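Local coordinates for carbohydrate binding protein, putative, CPB33A (PDB 5FJQ), which acts as a copper-dependent lytic polysaccharide monooxygenase important for efficient chitin utilization by Cellvibrio japonicus, this chain being its LPMO domain, at residues H24-A29 with R77-A82; H153-I158 with I175-G180. All coordinates share one frame; numbering follows the deposited sequence.

Contact 1 lies toward the periphery and is partly buried: the N-terminal turn of helix 25-33 rests on the loop that leads into strand 83-84. Contact 2 is fully buried, nearer the centre of the domain, and pairs the two strands of the hairpin 152-161 and 169-178. Chemistry follows place. Contact 1 fits a charged pair, a proline and an indole against helix residues, whereas contact 2 is held by four backbone hydrogen bonds with aliphatic packing on one face. The two share no element but they touch: Trp80 CB packs 3.3 Å from Asp176 OD2, so the loop of contact 1 lies against the strand of contact 2. Both lie away from the copper site.

Contact 1: H24-A29 with R77-A82; sequences HPACIA and RNDWPA
Ala26, in the first turn of helix 25-33, has more of its surface covered by the facing segment than any other residue here. Its methyl presses between the Arg77-Asp79 pair and the indole of Trp80, with CB 3.4 Å from Asp79 OD1 and 3.6 Å from Trp80 CE3. Arg77 and Asp79 are locked within their own segment: NE and NH2 grip the carboxylate side-on, and NH2 meets OD2 at 2.8 Å. A bend in the arginine chain (chi3 63°) turns the guanidinium so that one face covers Ala26 CA and Pro25 O, with NE 3.3 Å from Ala26 CA. His24 forms the second close patch. Its CG is anti to the backbone N (chi1 173°), which lets ND1 accept from Ala26 N at 2.9 Å as a helix N-cap. The ring edge faces Asp79 O, with CE1 at 3.0 Å. Pro81 CG makes a CH-pi contact over one ring face, 3.9 Å from the centroid, and Pro25 CD covers the opposite face. Behind this patch Cys27 is tied to Cys14 by a disulfide. At the more exposed side only small parts of Pro25 and Ala29 are covered, Pro25 reaching Asp79 OD2 chiefly with CG. Because Arg77 and Asp79 pair with each other, their charge is probably largely balanced within the loop, leaving methyl, ring and backbone surfaces for much of the helix contact.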
loop_
_atom_site.group_PDB
_atom_site.type_symbol
_atom_site.label_atom_id
_atom_site.label_comp_id
_atom_site.label_asym_id
_atom_site.label_seq_id
_atom_site.Cartn_x
_atom_site.Cartn_y
_atom_site.Cartn_z
ATOM N N HIS A 24 -5.980 15.672 -10.400
ATOM C CA HIS A 24 -5.530 16.036 -9.067
ATOM C C HIS A 24 -3.993 16.239 -9.130
ATOM O O HIS A 24 -3.307 15.459 -9.749
ATOM C CB HIS A 24 -5.970 14.992 -8.022
ATOM C CG HIS A 24 -5.399 15.236 -6.665
ATOM N ND1 HIS A 24 -4.034 15.343 -6.445
ATOM C CD2 HIS A 24 -5.997 15.424 -5.462
ATOM C CE1 HIS A 24 -3.824 15.605 -5.164
ATOM N NE2 HIS A 24 -4.994 15.655 -4.546
ATOM N N PRO A 25 -3.466 17.297 -8.513
ATOM C CA PRO A 25 -2.072 17.589 -8.701
ATOM C C PRO A 25 -1.084 16.434 -8.353
ATOM O O PRO A 25 -0.158 16.204 -9.108
ATOM C CB PRO A 25 -1.873 18.853 -7.854
ATOM C CG PRO A 25 -2.877 18.695 -6.758
ATOM C CD PRO A 25 -4.078 18.187 -7.498
ATOM N N ALA A 26 -1.272 15.706 -7.258
ATOM C CA ALA A 26 -0.416 14.494 -6.972
ATOM C C ALA A 26 -0.484 13.418 -8.063
ATOM O O ALA A 26 0.518 12.805 -8.388
ATOM C CB ALA A 26 -0.784 13.859 -5.616
ATOM N N CYS A 27 -1.665 13.171 -8.639
ATOM C CA CYS A 27 -1.768 12.139 -9.669
ATOM C C CYS A 27 -1.217 12.651 -10.990
ATOM O O CYS A 27 -0.704 11.876 -11.765
ATOM C CB CYS A 27 -3.250 11.647 -9.862
ATOM S SG CYS A 27 -4.048 11.062 -8.327
ATOM N N ILE A 28 -1.362 13.964 -11.251
ATOM C CA ILE A 28 -0.743 14.575 -12.449
ATOM C C ILE A 28 0.775 14.340 -12.313
ATOM O O ILE A 28 1.477 13.938 -13.293
ATOM C CB ILE A 28 -1.076 16.083 -12.531
ATOM C CG1 ILE A 28 -2.628 16.282 -12.804
ATOM C CG2 ILE A 28 -0.327 16.694 -13.695
ATOM C CD1 ILE A 28 -3.060 17.743 -12.679
ATOM N N ALA A 29 1.305 14.599 -11.123
ATOM C CA ALA A 29 2.774 14.349 -10.896
ATOM C C ALA A 29 3.109 12.833 -11.107
ATOM O O ALA A 29 4.030 12.500 -11.864
ATOM C CB ALA A 29 3.181 14.780 -9.524
ATOM N N ARG A 77 4.668 13.535 -1.152
ATOM C CA ARG A 77 3.731 14.640 -1.319
ATOM C C ARG A 77 2.871 14.650 -0.105
ATOM O O ARG A 77 2.604 13.600 0.429
ATOM C CB ARG A 77 2.908 14.424 -2.564
ATOM C CG ARG A 77 3.812 14.497 -3.803
ATOM C CD ARG A 77 3.022 14.414 -5.072
ATOM N NE ARG A 77 2.117 15.560 -5.189
ATOM C CZ ARG A 77 2.351 16.661 -5.917
ATOM N NH1 ARG A 77 3.439 16.790 -6.642
ATOM N NH2 ARG A 77 1.437 17.633 -5.976
ATOM N N ASN A 78 2.488 15.842 0.350
ATOM C CA ASN A 78 1.584 16.005 1.506
ATOM C C ASN A 78 0.198 16.231 0.963
ATOM O O ASN A 78 -0.714 16.651 1.713
ATOM C CB ASN A 78 1.992 17.221 2.350
ATOM C CG ASN A 78 2.154 18.507 1.513
ATOM O OD1 ASN A 78 1.943 18.533 0.287
ATOM N ND2 ASN A 78 2.557 19.591 2.183
ATOM N N ASP A 79 0.011 15.972 -0.323
ATOM C CA ASP A 79 -1.332 16.220 -0.923
ATOM C C ASP A 79 -1.942 14.993 -1.605
ATOM O O ASP A 79 -2.943 15.095 -2.388
ATOM C CB ASP A 79 -1.285 17.396 -1.871
ATOM C CG ASP A 79 -0.526 17.073 -3.139
ATOM O OD1 ASP A 79 0.202 16.051 -3.146
ATOM O OD2 ASP A 79 -0.657 17.834 -4.116
ATOM N N TRP A 80 -1.400 13.817 -1.289
ATOM C CA TRP A 80 -2.015 12.597 -1.861
ATOM C C TRP A 80 -3.473 12.571 -1.475
ATOM O O TRP A 80 -3.821 12.980 -0.338
ATOM C CB TRP A 80 -1.332 11.333 -1.391
ATOM C CG TRP A 80 0.047 11.109 -1.973
ATOM C CD1 TRP A 80 1.244 11.217 -1.285
ATOM C CD2 TRP A 80 0.410 10.760 -3.342
ATOM N NE1 TRP A 80 2.289 10.940 -2.131
ATOM C CE2 TRP A 80 1.820 10.653 -3.384
ATOM C CE3 TRP A 80 -0.313 10.511 -4.521
ATOM C CZ2 TRP A 80 2.534 10.332 -4.573
ATOM C CZ3 TRP A 80 0.421 10.185 -5.702
ATOM C CH2 TRP A 80 1.807 10.099 -5.702
ATOM N N PRO A 81 -4.365 12.129 -2.394
ATOM C CA PRO A 81 -5.758 11.989 -1.920
ATOM C C PRO A 81 -5.861 11.041 -0.711
ATOM O O PRO A 81 -5.419 9.896 -0.790
ATOM C CB PRO A 81 -6.471 11.367 -3.116
ATOM C CG PRO A 81 -5.698 11.876 -4.305
ATOM C CD PRO A 81 -4.247 11.925 -3.850
ATOM N N ALA A 82 -6.436 11.467 0.402
ATOM C CA ALA A 82 -6.339 10.677 1.590
ATOM C C ALA A 82 -7.721 10.473 2.215
ATOM O O ALA A 82 -8.624 11.256 1.989
ATOM C CB ALA A 82 -5.382 11.343 2.568
#

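Contact 2: H153-I158 with I175-G180; sequences HIIYSI and IDVDFG
His153 O is gripped twice, by Val177 N at 3.0 Å and by a water that also donates to Asp176 OD1 at 2.9 Å. The water thus ties the backbone of one strand to a carboxylate on the other. His153 N returns a bond to Val177 O, and a second hydrogen-bonded pair, Ile155 with Ile175, closes more tightly, Ile175 N reaching Ile155 O at 2.7 Å. Between them the non-hydrogen-bonded pair Ile154 and Asp176 brings Ile154 CA 3.5 Å from Ile175 O, a CA-H...O contact. The strands run antiparallel but twisted, at 142°.

The two faces differ. On one, Ile155 CD1 lies 3.9 Å from Val177 CG1, the side chains meeting at about a right angle, and Ile155 CG2 meets Ile175 CD1. Beyond the strand end the Phe179 ring crosses that of His153, the planes at 88°, CD2 of the histidine 3.9 Å from CD1 of the phenylalanine. The histidine nitrogens are held by Thr110 OG1 and Thr150 O, which would fix the rotation of the ring. On the other face Ile154 CG1 runs alongside Asp176 OD1. Past Val177 the strand ends in an Asx turn, Asp178 OD1 accepting from Gly180 N.

Strand 102-109 flanks 152-161 on its far side, and Phe92 of strand 88-96, in the other sheet, packs on Ile155 and Ile175, which places that aliphatic face in the core of the beta-sandwich. The Asp176 face is covered by the loop 77-82 and by helix 10-17, whose Arg10 forms a salt bridge with Asp176 OD1.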
loop_
_atom_site.group_PDB
_atom_site.type_symbol
_atom_site.label_atom_id
_atom_site.label_comp_id
_atom_site.label_asym_id
_atom_site.label_seq_id
_atom_site.Cartn_x
_atom_site.Cartn_y
_atom_site.Cartn_z
ATOM N N HIS A 153 -0.707 10.612 7.115
ATOM C CA HIS A 153 0.162 9.502 7.326
ATOM C C HIS A 153 0.093 8.533 6.169
ATOM O O HIS A 153 -0.845 8.561 5.376
ATOM C CB HIS A 153 -0.137 8.861 8.704
ATOM C CG HIS A 153 0.433 9.680 9.814
ATOM N ND1 HIS A 153 1.775 9.607 10.152
ATOM C CD2 HIS A 153 -0.084 10.704 10.534
ATOM C CE1 HIS A 153 2.039 10.525 11.069
ATOM N NE2 HIS A 153 0.925 11.181 11.343
ATOM N N ILE A 154 1.135 7.704 6.060
ATOM C CA ILE A 154 1.119 6.641 5.109
ATOM C C ILE A 154 0.993 5.349 5.867
ATOM O O ILE A 154 1.735 5.071 6.865
ATOM C CB ILE A 154 2.375 6.623 4.202
ATOM C CG1 ILE A 154 2.537 7.965 3.486
ATOM C CG2 ILE A 154 2.322 5.465 3.194
ATOM C CD1 ILE A 154 3.825 7.998 2.645
ATOM N N ILE A 155 0.066 4.549 5.357
ATOM C CA ILE A 155 -0.041 3.168 5.781
ATOM C C ILE A 155 0.483 2.261 4.664
ATOM O O ILE A 155 0.166 2.464 3.475
ATOM C CB ILE A 155 -1.463 2.777 6.182
ATOM C CG1 ILE A 155 -1.798 3.464 7.532
ATOM C CG2 ILE A 155 -1.569 1.240 6.245
ATOM C CD1 ILE A 155 -3.252 3.544 7.796
ATOM N N TYR A 156 1.293 1.280 5.063
ATOM C CA TYR A 156 1.805 0.300 4.144
ATOM C C TYR A 156 1.225 -1.042 4.542
ATOM O O TYR A 156 1.531 -1.537 5.622
ATOM C CB TYR A 156 3.326 0.279 4.278
ATOM C CG TYR A 156 4.044 -0.294 3.095
ATOM C CD1 TYR A 156 3.712 0.087 1.797
ATOM C CD2 TYR A 156 5.090 -1.253 3.272
ATOM C CE1 TYR A 156 4.401 -0.463 0.705
ATOM C CE2 TYR A 156 5.801 -1.793 2.183
ATOM C CZ TYR A 156 5.471 -1.387 0.905
ATOM O OH TYR A 156 6.189 -1.962 -0.143
ATOM N N SER A 157 0.295 -1.577 3.737
ATOM C CA SER A 157 -0.068 -2.991 3.857
ATOM C C SER A 157 0.694 -3.925 2.931
ATOM O O SER A 157 0.959 -3.618 1.737
ATOM C CB SER A 157 -1.595 -3.151 3.608
ATOM O OG SER A 157 -2.022 -4.478 3.871
ATOM N N ILE A 158 1.033 -5.115 3.447
ATOM C CA ILE A 158 1.812 -6.057 2.697
ATOM C C ILE A 158 1.137 -7.393 2.815
ATOM O O ILE A 158 0.762 -7.857 3.938
ATOM C CB ILE A 158 3.219 -6.299 3.313
ATOM C CG1 ILE A 158 4.062 -5.028 3.336
ATOM C CG2 ILE A 158 3.931 -7.445 2.581
ATOM C CD1 ILE A 158 5.525 -5.273 3.729
ATOM N N ILE A 175 -1.250 3.370 1.360
ATOM C CA ILE A 175 -2.584 3.999 1.568
ATOM C C ILE A 175 -2.310 5.351 2.258
ATOM O O ILE A 175 -1.509 5.382 3.200
ATOM C CB ILE A 175 -3.458 3.115 2.461
ATOM C CG1 ILE A 175 -3.510 1.665 1.876
ATOM C CG2 ILE A 175 -4.881 3.655 2.506
ATOM C CD1 ILE A 175 -3.686 0.577 2.932
ATOM N N ASP A 176 -2.930 6.449 1.771
ATOM C CA ASP A 176 -2.800 7.744 2.452
ATOM C C ASP A 176 -4.005 8.071 3.347
ATOM O O ASP A 176 -5.145 8.008 2.891
ATOM C CB ASP A 176 -2.584 8.861 1.474
ATOM C CG ASP A 176 -1.488 8.601 0.530
ATOM O OD1 ASP A 176 -0.286 8.820 0.940
ATOM O OD2 ASP A 176 -1.849 8.200 -0.628
ATOM N N VAL A 177 -3.743 8.443 4.593
ATOM C CA VAL A 177 -4.831 8.698 5.559
ATOM C C VAL A 177 -4.599 10.043 6.253
ATOM O O VAL A 177 -3.446 10.566 6.303
ATOM C CB VAL A 177 -4.995 7.560 6.606
ATOM C CG1 VAL A 177 -5.367 6.236 5.939
ATOM C CG2 VAL A 177 -3.715 7.414 7.423
ATOM N N ASP A 178 -5.667 10.625 6.792
ATOM C CA ASP A 178 -5.475 11.912 7.433
ATOM C C ASP A 178 -6.109 11.909 8.794
ATOM O O ASP A 178 -7.341 11.862 8.918
ATOM C CB ASP A 178 -6.089 13.005 6.571
ATOM C CG ASP A 178 -5.817 14.376 7.097
ATOM O OD1 ASP A 178 -4.945 14.546 7.977
ATOM O OD2 ASP A 178 -6.493 15.300 6.612
ATOM N N PHE A 179 -5.275 11.992 9.818
ATOM C CA PHE A 179 -5.761 12.016 11.201
ATOM C C PHE A 179 -6.376 13.335 11.646
ATOM O O PHE A 179 -6.878 13.426 12.760
ATOM C CB PHE A 179 -4.615 11.615 12.113
ATOM C CG PHE A 179 -4.386 10.105 12.164
ATOM C CD1 PHE A 179 -3.736 9.453 11.153
ATOM C CD2 PHE A 179 -4.841 9.371 13.224
ATOM C CE1 PHE A 179 -3.480 8.085 11.199
ATOM C CE2 PHE A 179 -4.636 7.990 13.292
ATOM C CZ PHE A 179 -3.922 7.347 12.274
ATOM N N GLY A 180 -6.378 14.339 10.777
ATOM C CA GLY A 180 -6.845 15.696 11.078
ATOM C C GLY A 180 -6.040 16.461 12.113
ATOM O O GLY A 180 -4.926 16.068 12.533
ATOM O OXT GLY A 180 -6.524 17.517 12.607
HETATM O O HOH W 1 -0.510 10.621 3.183
#